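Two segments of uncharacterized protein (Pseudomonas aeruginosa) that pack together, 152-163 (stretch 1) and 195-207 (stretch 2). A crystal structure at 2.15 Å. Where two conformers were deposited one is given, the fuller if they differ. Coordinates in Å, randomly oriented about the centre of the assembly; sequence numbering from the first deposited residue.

Stretch 1 152-163: AHKAWLLANKLD
Stretch 2 (195-207) SIAPYSYAHPELK

No hydrogen bond passes directly between the two stretches; every polar link across the contact that meets distance and angle tests runs through one of three waters. Water 1 donates to Ala152 O (2.7 Å) and accepts from Lys207 N (2.8 Å). Water 2 donates to Ile196 O at 2.7 Å and lies 2.9 Å from His153 NE2, a hydrogen bond whose direction is not settled. Water 3 accepts from Glu205 N at 3.2 Å and, weakly, from Trp156 NE1 at 3.3 Å. The direct contacts, across 489 Å² of buried surface (both sides summed), are mainly apolar packing.

Stretch 1 enters as a helix already under way and stays helical through Ala159, with phi/psi near -65/-40 and i to i+4 bonds such as Trp156 N to Ala152 O, 3.0 Å. Asn160 leaves helical geometry at -100/11, Lys161 turns to the left-handed values 56/43, and Leu162 (-115/3) returns its N to Leu157 O at 2.8 Å. Stretch 2 begins as loop, makes a 3-10 turn over 199-201 closed by Tyr201 N to Pro198 O (3.0 Å), passes through Ala202 at 55/-119, and becomes a strand at 205-207 that continues onward. Helix and strand axes approach to 7.4 Å, with 119° between their N-to-C directions. The register is fixed by two pairs: Ala152 CA to Leu206 CA at 5.7 Å and Asn160 CA to Tyr201 CA at 9.7 Å.

Trp156 is the centre of the packing, with 107 Å² covered. Its CB points toward stretch 2, and chi1 178° (t) with chi2 85° brings the indole against a run of apolar groups: CZ2 lies 3.8 Å from Pro204 CB and 4.1 Å from Tyr201 CD2, while CH2 is 4.0 Å from Ala197 CB. Leu206 CD1 sits 4.3 Å from the centroid of the Trp156 five-membered ring, 29° off its normal, an off-centre CH-pi contact.

Leu206 points its CB sideways, yet its end comes nearer, with chi1 off-well at -99° and chi2 56° (p). Its CD1 is 3.8 Å from Trp156 CB, and its CD2 is 3.6 Å from His153 N. At the helix's first residue here, Ala152 CB reaches Lys207 O at 3.4 Å and Leu206 CG at 4.2 Å. The His153 ring (chi1 -176°, t; chi2 -115°) meets Ile196 CD1 at its edge, 4.2 Å from CD2 of the histidine; Ile196 has chi1 58° (p) and chi2 155° (t).

Tyr201 (chi1 -70°, m; chi2 81°) packs against residues just after the helix. Its CE2 is 4.0 Å from Leu162 CD1 and 4.2 Å from Asn160 OD1, which lies at the ring edge. Asn160 (chi1 -76°, m; chi2 -80°) is held by ND2 donating to Trp156 O at 2.8 Å and 165°. Glu205 points its CB away from stretch 1; its OE1 forms a salt bridge with Lys207 NZ at 3.0 Å.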

ATOM      1  N   ALA A 152      -5.340  16.788  -8.543  1.00 34.43           N
ATOM      2  CA  ALA A 152      -4.874  16.453  -7.191  1.00 32.90           C
ATOM      3  C   ALA A 152      -3.332  16.563  -7.089  1.00 34.64           C
ATOM      4  O   ALA A 152      -2.807  16.886  -6.022  1.00 33.89           O
ATOM      5  CB  ALA A 152      -5.333  15.053  -6.814  1.00 32.80           C
ATOM      6  N   HIS A 153      -2.620  16.329  -8.217  1.00 29.38           N
ATOM      7  CA  HIS A 153      -1.183  16.505  -8.306  1.00 28.11           C
ATOM      8  C   HIS A 153      -0.856  17.996  -8.176  1.00 32.95           C
ATOM      9  O   HIS A 153       0.047  18.367  -7.412  1.00 31.70           O
ATOM     10  CB  HIS A 153      -0.623  15.922  -9.613  1.00 27.97           C
ATOM     11  CG  HIS A 153       0.882  15.989  -9.710  1.00 31.41           C
ATOM     12  ND1 HIS A 153       1.512  16.769 -10.668  1.00 33.58           N
ATOM     13  CD2 HIS A 153       1.831  15.409  -8.936  1.00 32.66           C
ATOM     14  CE1 HIS A 153       2.810  16.618 -10.465  1.00 32.69           C
ATOM     15  NE2 HIS A 153       3.053  15.815  -9.435  1.00 32.46           N
ATOM     16  N   LYS A 154      -1.607  18.844  -8.912  1.00 31.41           N
ATOM     17  CA  LYS A 154      -1.434  20.300  -8.915  1.00 33.82           C
ATOM     18  C   LYS A 154      -1.687  20.866  -7.513  1.00 38.30           C
ATOM     19  O   LYS A 154      -0.891  21.685  -7.045  1.00 37.89           O
ATOM     20  CB  LYS A 154      -2.334  20.972  -9.965  1.00 38.72           C
ATOM     21  CG  LYS A 154      -2.044  20.501 -11.386  1.00 58.76           C
ATOM     22  CD  LYS A 154      -1.355  21.550 -12.240  1.00 75.06           C
ATOM     23  CE  LYS A 154      -1.510  21.255 -13.719  1.00 83.74           C
ATOM     24  NZ  LYS A 154      -2.930  21.350 -14.168  1.00 88.85           N
ATOM     25  N   ALA A 155      -2.717  20.341  -6.809  1.00 35.99           N
ATOM     26  CA  ALA A 155      -3.015  20.738  -5.435  1.00 37.42           C
ATOM     27  C   ALA A 155      -1.871  20.332  -4.502  1.00 41.82           C
ATOM     28  O   ALA A 155      -1.503  21.120  -3.647  1.00 44.27           O
ATOM     29  CB  ALA A 155      -4.326  20.126  -4.973  1.00 37.78           C
ATOM     30  N   TRP A 156      -1.289  19.128  -4.694  1.00 37.64           N
ATOM     31  CA  TRP A 156      -0.160  18.594  -3.923  1.00 37.23           C
ATOM     32  C   TRP A 156       1.101  19.446  -4.145  1.00 42.77           C
ATOM     33  O   TRP A 156       1.838  19.691  -3.188  1.00 43.75           O
ATOM     34  CB  TRP A 156       0.111  17.125  -4.285  1.00 34.51           C
ATOM     35  CG  TRP A 156       1.290  16.529  -3.577  1.00 34.63           C
ATOM     36  CD1 TRP A 156       1.302  15.966  -2.337  1.00 36.79           C
ATOM     37  CD2 TRP A 156       2.641  16.447  -4.068  1.00 34.17           C
ATOM     38  NE1 TRP A 156       2.579  15.569  -2.009  1.00 35.15           N
ATOM     39  CE2 TRP A 156       3.422  15.865  -3.048  1.00 36.93           C
ATOM     40  CE3 TRP A 156       3.266  16.826  -5.270  1.00 35.68           C
ATOM     41  CZ2 TRP A 156       4.798  15.645  -3.190  1.00 36.67           C
ATOM     42  CZ3 TRP A 156       4.635  16.621  -5.405  1.00 37.22           C
ATOM     43  CH2 TRP A 156       5.381  16.023  -4.382  1.00 37.37           C
ATOM     44  N   LEU A 157       1.353  19.885  -5.400  1.00 38.51           N
ATOM     45  CA  LEU A 157       2.488  20.763  -5.726  1.00 38.40           C
ATOM     46  C   LEU A 157       2.376  22.105  -4.969  1.00 43.14           C
ATOM     47  O   LEU A 157       3.364  22.563  -4.385  1.00 41.54           O
ATOM     48  CB  LEU A 157       2.582  21.038  -7.244  1.00 38.30           C
ATOM     49  CG  LEU A 157       3.038  19.884  -8.141  1.00 41.09           C
ATOM     50  CD1 LEU A 157       2.695  20.181  -9.611  1.00 40.81           C
ATOM     51  CD2 LEU A 157       4.539  19.566  -7.946  1.00 40.33           C
ATOM     52  N   LEU A 158       1.164  22.731  -5.016  1.00 40.20           N
ATOM     53  CA  LEU A 158       0.819  23.999  -4.362  1.00 40.28           C
ATOM     54  C   LEU A 158       0.982  23.872  -2.847  1.00 45.54           C
ATOM     55  O   LEU A 158       1.552  24.764  -2.230  1.00 46.65           O
ATOM     56  CB  LEU A 158      -0.622  24.461  -4.734  1.00 40.05           C
ATOM     57  CG  LEU A 158      -1.051  25.859  -4.217  1.00 46.19           C
ATOM     58  CD1 LEU A 158      -0.178  26.957  -4.776  1.00 47.97           C
ATOM     59  CD2 LEU A 158      -2.478  26.170  -4.580  1.00 49.63           C
ATOM     60  N   ALA A 159       0.537  22.744  -2.260  1.00 41.94           N
ATOM     61  CA  ALA A 159       0.661  22.487  -0.820  1.00 41.41           C
ATOM     62  C   ALA A 159       2.137  22.377  -0.389  1.00 47.43           C
ATOM     63  O   ALA A 159       2.480  22.712   0.748  1.00 48.37           O
ATOM     64  CB  ALA A 159      -0.089  21.207  -0.459  1.00 40.27           C
ATOM     65  N   ASN A 160       3.008  21.913  -1.292  1.00 43.69           N
ATOM     66  CA  ASN A 160       4.437  21.726  -1.008  1.00 42.33           C
ATOM     67  C   ASN A 160       5.328  22.859  -1.538  1.00 48.83           C
ATOM     68  O   ASN A 160       6.553  22.716  -1.517  1.00 49.95           O
ATOM     69  CB  ASN A 160       4.894  20.391  -1.594  1.00 36.30           C
ATOM     70  CG  ASN A 160       4.453  19.216  -0.767  1.00 42.46           C
ATOM     71  OD1 ASN A 160       5.055  18.881   0.249  1.00 35.66           O
ATOM     72  ND2 ASN A 160       3.379  18.581  -1.163  1.00 32.91           N
ATOM     73  N   LYS A 161       4.725  23.982  -1.987  1.00 47.25           N
ATOM     74  CA  LYS A 161       5.393  25.172  -2.549  1.00 49.02           C
ATOM     75  C   LYS A 161       6.291  24.800  -3.769  1.00 53.52           C
ATOM     76  O   LYS A 161       7.417  25.301  -3.910  1.00 54.93           O
ATOM     77  CB  LYS A 161       6.186  25.952  -1.470  1.00 53.01           C
ATOM     78  CG  LYS A 161       5.299  26.753  -0.525  1.00 66.25           C
ATOM     79  CD  LYS A 161       6.101  27.688   0.369  1.00 78.06           C
ATOM     80  CE  LYS A 161       5.198  28.469   1.295  1.00 88.03           C
ATOM     81  NZ  LYS A 161       5.882  29.651   1.885  1.00 94.04           N
ATOM     82  N   LEU A 162       5.766  23.926  -4.653  1.00 48.13           N
ATOM     83  CA  LEU A 162       6.469  23.464  -5.854  1.00 48.03           C
ATOM     84  C   LEU A 162       5.735  23.931  -7.118  1.00 56.35           C
ATOM     85  O   LEU A 162       6.172  23.653  -8.234  1.00 55.87           O
ATOM     86  CB  LEU A 162       6.627  21.928  -5.821  1.00 46.09           C
ATOM     87  CG  LEU A 162       7.542  21.365  -4.709  1.00 49.35           C
ATOM     88  CD1 LEU A 162       7.304  19.884  -4.485  1.00 47.34           C
ATOM     89  CD2 LEU A 162       9.026  21.658  -4.987  1.00 49.10           C
ATOM     90  N   ASP A 163       4.648  24.705  -6.914  1.00 57.44           N
ATOM     91  CA  ASP A 163       3.738  25.295  -7.900  1.00 59.21           C
ATOM     92  C   ASP A 163       4.488  26.124  -8.969  1.00 64.65           C
ATOM     93  O   ASP A 163       4.110  26.075 -10.142  1.00 64.17           O
ATOM     94  CB  ASP A 163       2.698  26.163  -7.147  1.00 62.70           C
ATOM     95  CG  ASP A 163       2.017  27.252  -7.952  1.00 85.21           C
ATOM     96  OD1 ASP A 163       1.284  26.913  -8.912  1.00 89.20           O
ATOM     97  OD2 ASP A 163       2.192  28.442  -7.606  1.00 93.21           O
ATOM     98  N   SER A 195       9.042   8.197  -7.563  1.00 28.83           N
ATOM     99  CA  SER A 195       8.228   8.093  -8.780  1.00 27.81           C
ATOM    100  C   SER A 195       7.784   9.476  -9.252  1.00 32.56           C
ATOM    101  O   SER A 195       7.874   9.743 -10.444  1.00 32.82           O
ATOM    102  CB  SER A 195       7.019   7.185  -8.573  1.00 30.50           C
ATOM    103  OG  SER A 195       6.231   7.632  -7.492  1.00 43.00           O
ATOM    104  N   ILE A 196       7.285  10.344  -8.326  1.00 28.65           N
ATOM    105  CA  ILE A 196       6.848  11.714  -8.610  1.00 27.89           C
ATOM    106  C   ILE A 196       7.599  12.725  -7.714  1.00 34.67           C
ATOM    107  O   ILE A 196       7.296  13.931  -7.745  1.00 36.25           O
ATOM    108  CB  ILE A 196       5.296  11.908  -8.518  1.00 29.84           C
ATOM    109  CG1 ILE A 196       4.724  11.526  -7.109  1.00 29.51           C
ATOM    110  CG2 ILE A 196       4.574  11.213  -9.699  1.00 27.14           C
ATOM    111  CD1 ILE A 196       3.409  12.214  -6.727  1.00 35.93           C
ATOM    112  N   ALA A 197       8.587  12.247  -6.928  1.00 31.38           N
ATOM    113  CA  ALA A 197       9.370  13.111  -6.030  1.00 30.61           C
ATOM    114  C   ALA A 197      10.615  12.401  -5.555  1.00 31.96           C
ATOM    115  O   ALA A 197      10.594  11.181  -5.508  1.00 30.96           O
ATOM    116  CB  ALA A 197       8.519  13.515  -4.822  1.00 30.67           C
ATOM    117  N   PRO A 198      11.650  13.110  -5.048  1.00 30.42           N
ATOM    118  CA  PRO A 198      12.815  12.394  -4.472  1.00 30.34           C
ATOM    119  C   PRO A 198      12.424  11.671  -3.185  1.00 35.22           C
ATOM    120  O   PRO A 198      11.351  11.938  -2.630  1.00 33.50           O
ATOM    121  CB  PRO A 198      13.834  13.520  -4.178  1.00 32.47           C
ATOM    122  CG  PRO A 198      13.339  14.722  -4.898  1.00 38.67           C
ATOM    123  CD  PRO A 198      11.837  14.578  -5.000  1.00 33.60           C
ATOM    124  N   TYR A 199      13.297  10.782  -2.691  1.00 35.64           N
ATOM    125  CA  TYR A 199      13.106  10.001  -1.450  1.00 36.32           C
ATOM    126  C   TYR A 199      12.809  10.871  -0.227  1.00 37.70           C
ATOM    127  O   TYR A 199      12.075  10.427   0.644  1.00 36.48           O
ATOM    128  CB  TYR A 199      14.346   9.149  -1.162  1.00 40.19           C
ATOM    129  CG  TYR A 199      14.258   7.731  -1.676  1.00 44.59           C
ATOM    130  CD1 TYR A 199      14.490   7.438  -3.016  1.00 46.59           C
ATOM    131  CD2 TYR A 199      14.011   6.670  -0.810  1.00 46.70           C
ATOM    132  CE1 TYR A 199      14.384   6.134  -3.501  1.00 47.78           C
ATOM    133  CE2 TYR A 199      13.946   5.353  -1.276  1.00 47.99           C
ATOM    134  CZ  TYR A 199      14.115   5.090  -2.626  1.00 55.18           C
ATOM    135  OH  TYR A 199      14.049   3.798  -3.100  1.00 54.17           O
ATOM    136  N   SER A 200      13.357  12.104  -0.157  1.00 34.45           N
ATOM    137  CA  SER A 200      13.084  13.040   0.946  1.00 34.87           C
ATOM    138  C   SER A 200      11.566  13.312   1.130  1.00 38.08           C
ATOM    139  O   SER A 200      11.133  13.550   2.258  1.00 36.06           O
ATOM    140  CB  SER A 200      13.809  14.358   0.725  1.00 38.14           C
ATOM    141  OG  SER A 200      13.396  14.957  -0.492  1.00 44.15           O
ATOM    142  N   TYR A 201      10.765  13.244   0.041  1.00 36.02           N
ATOM    143  CA  TYR A 201       9.299  13.445   0.105  1.00 36.08           C
ATOM    144  C   TYR A 201       8.564  12.138   0.484  1.00 39.13           C
ATOM    145  O   TYR A 201       7.337  12.117   0.528  1.00 39.11           O
ATOM    146  CB  TYR A 201       8.761  13.996  -1.229  1.00 37.80           C
ATOM    147  CG  TYR A 201       9.180  15.426  -1.494  1.00 41.13           C
ATOM    148  CD1 TYR A 201      10.436  15.721  -2.015  1.00 42.96           C
ATOM    149  CD2 TYR A 201       8.332  16.488  -1.194  1.00 43.96           C
ATOM    150  CE1 TYR A 201      10.843  17.038  -2.227  1.00 45.40           C
ATOM    151  CE2 TYR A 201       8.733  17.814  -1.385  1.00 46.46           C
ATOM    152  CZ  TYR A 201       9.984  18.083  -1.920  1.00 52.95           C
ATOM    153  OH  TYR A 201      10.374  19.384  -2.141  1.00 53.44           O
ATOM    154  N   ALA A 202       9.326  11.051   0.750  1.00 35.19           N
ATOM    155  CA  ALA A 202       8.850   9.718   1.143  1.00 34.19           C
ATOM    156  C   ALA A 202       7.839   9.151   0.121  1.00 36.11           C
ATOM    157  O   ALA A 202       8.170   9.011  -1.060  1.00 34.83           O
ATOM    158  CB  ALA A 202       8.246   9.763   2.550  1.00 34.96           C
ATOM    159  N   HIS A 203       6.604   8.880   0.568  1.00 32.62           N
ATOM    160  CA  HIS A 203       5.558   8.300  -0.266  1.00 32.25           C
ATOM    161  C   HIS A 203       4.441   9.319  -0.443  1.00 35.95           C
ATOM    162  O   HIS A 203       3.548   9.358   0.406  1.00 36.45           O
ATOM    163  CB  HIS A 203       5.065   6.987   0.373  1.00 32.52           C
ATOM    164  CG  HIS A 203       6.107   5.916   0.368  1.00 36.13           C
ATOM    165  ND1 HIS A 203       6.791   5.564   1.520  1.00 38.52           N
ATOM    166  CD2 HIS A 203       6.593   5.190  -0.668  1.00 37.32           C
ATOM    167  CE1 HIS A 203       7.668   4.647   1.145  1.00 37.46           C
ATOM    168  NE2 HIS A 203       7.554   4.361  -0.153  1.00 37.28           N
ATOM    169  N   PRO A 204       4.501  10.197  -1.495  1.00 31.06           N
ATOM    170  CA  PRO A 204       3.472  11.239  -1.638  1.00 31.40           C
ATOM    171  C   PRO A 204       2.049  10.689  -1.715  1.00 32.69           C
ATOM    172  O   PRO A 204       1.799   9.642  -2.325  1.00 29.63           O
ATOM    173  CB  PRO A 204       3.851  11.956  -2.942  1.00 34.09           C
ATOM    174  CG  PRO A 204       5.294  11.647  -3.158  1.00 37.96           C
ATOM    175  CD  PRO A 204       5.505  10.285  -2.574  1.00 32.69           C
ATOM    176  N   GLU A 205       1.133  11.393  -1.046  1.00 30.21           N
ATOM    177  CA  GLU A 205      -0.295  11.062  -1.037  1.00 30.67           C
ATOM    178  C   GLU A 205      -1.091  12.163  -1.688  1.00 34.05           C
ATOM    179  O   GLU A 205      -1.101  13.297  -1.200  1.00 34.49           O
ATOM    180  CB  GLU A 205      -0.839  10.798   0.384  1.00 32.27           C
ATOM    181  CG  GLU A 205      -0.472   9.427   0.925  1.00 41.46           C
ATOM    182  CD  GLU A 205      -1.103   9.022   2.248  1.00 65.08           C
ATOM    183  OE1 GLU A 205      -2.057   9.696   2.702  1.00 59.06           O
ATOM    184  OE2 GLU A 205      -0.654   8.005   2.822  1.00 60.49           O
ATOM    185  N   LEU A 206      -1.736  11.812  -2.812  1.00 30.58           N
ATOM    186  CA  LEU A 206      -2.627  12.695  -3.552  0.50 30.74           C
ATOM    187  C   LEU A 206      -4.041  12.436  -3.080  1.00 34.03           C
ATOM    188  O   LEU A 206      -4.390  11.270  -2.819  1.00 31.71           O
ATOM    189  CB  LEU A 206      -2.497  12.443  -5.065  0.50 30.67           C
ATOM    190  CG  LEU A 206      -1.601  13.393  -5.878  0.50 34.82           C
ATOM    191  CD1 LEU A 206      -0.177  13.453  -5.338  0.50 33.94           C
ATOM    192  CD2 LEU A 206      -1.578  12.973  -7.326  0.50 36.19           C
ATOM    193  N   LYS A 207      -4.849  13.499  -2.956  1.00 31.07           N
ATOM    194  CA  LYS A 207      -6.226  13.342  -2.510  1.00 31.35           C
ATOM    195  C   LYS A 207      -7.184  13.887  -3.541  1.00 34.60           C
ATOM    196  O   LYS A 207      -7.122  15.084  -3.875  1.00 35.80           O
ATOM    197  CB  LYS A 207      -6.466  14.035  -1.146  1.00 34.09           C
ATOM    198  CG  LYS A 207      -5.451  13.716  -0.057  1.00 38.79           C
ATOM    199  CD  LYS A 207      -5.698  12.385   0.626  1.00 50.79           C
ATOM    200  CE  LYS A 207      -4.573  12.076   1.592  1.00 59.02           C
ATOM    201  NZ  LYS A 207      -4.834  10.841   2.374  1.00 59.81           N
TER
HETATM  202  O   HOH W   1      -3.768  16.028  -3.663  1.00 34.12           O
HETATM  203  O   HOH W   2       5.895  15.746  -9.088  1.00 32.34           O
HETATM  204  O   HOH W   3       2.121  13.766   0.775  1.00 42.39           O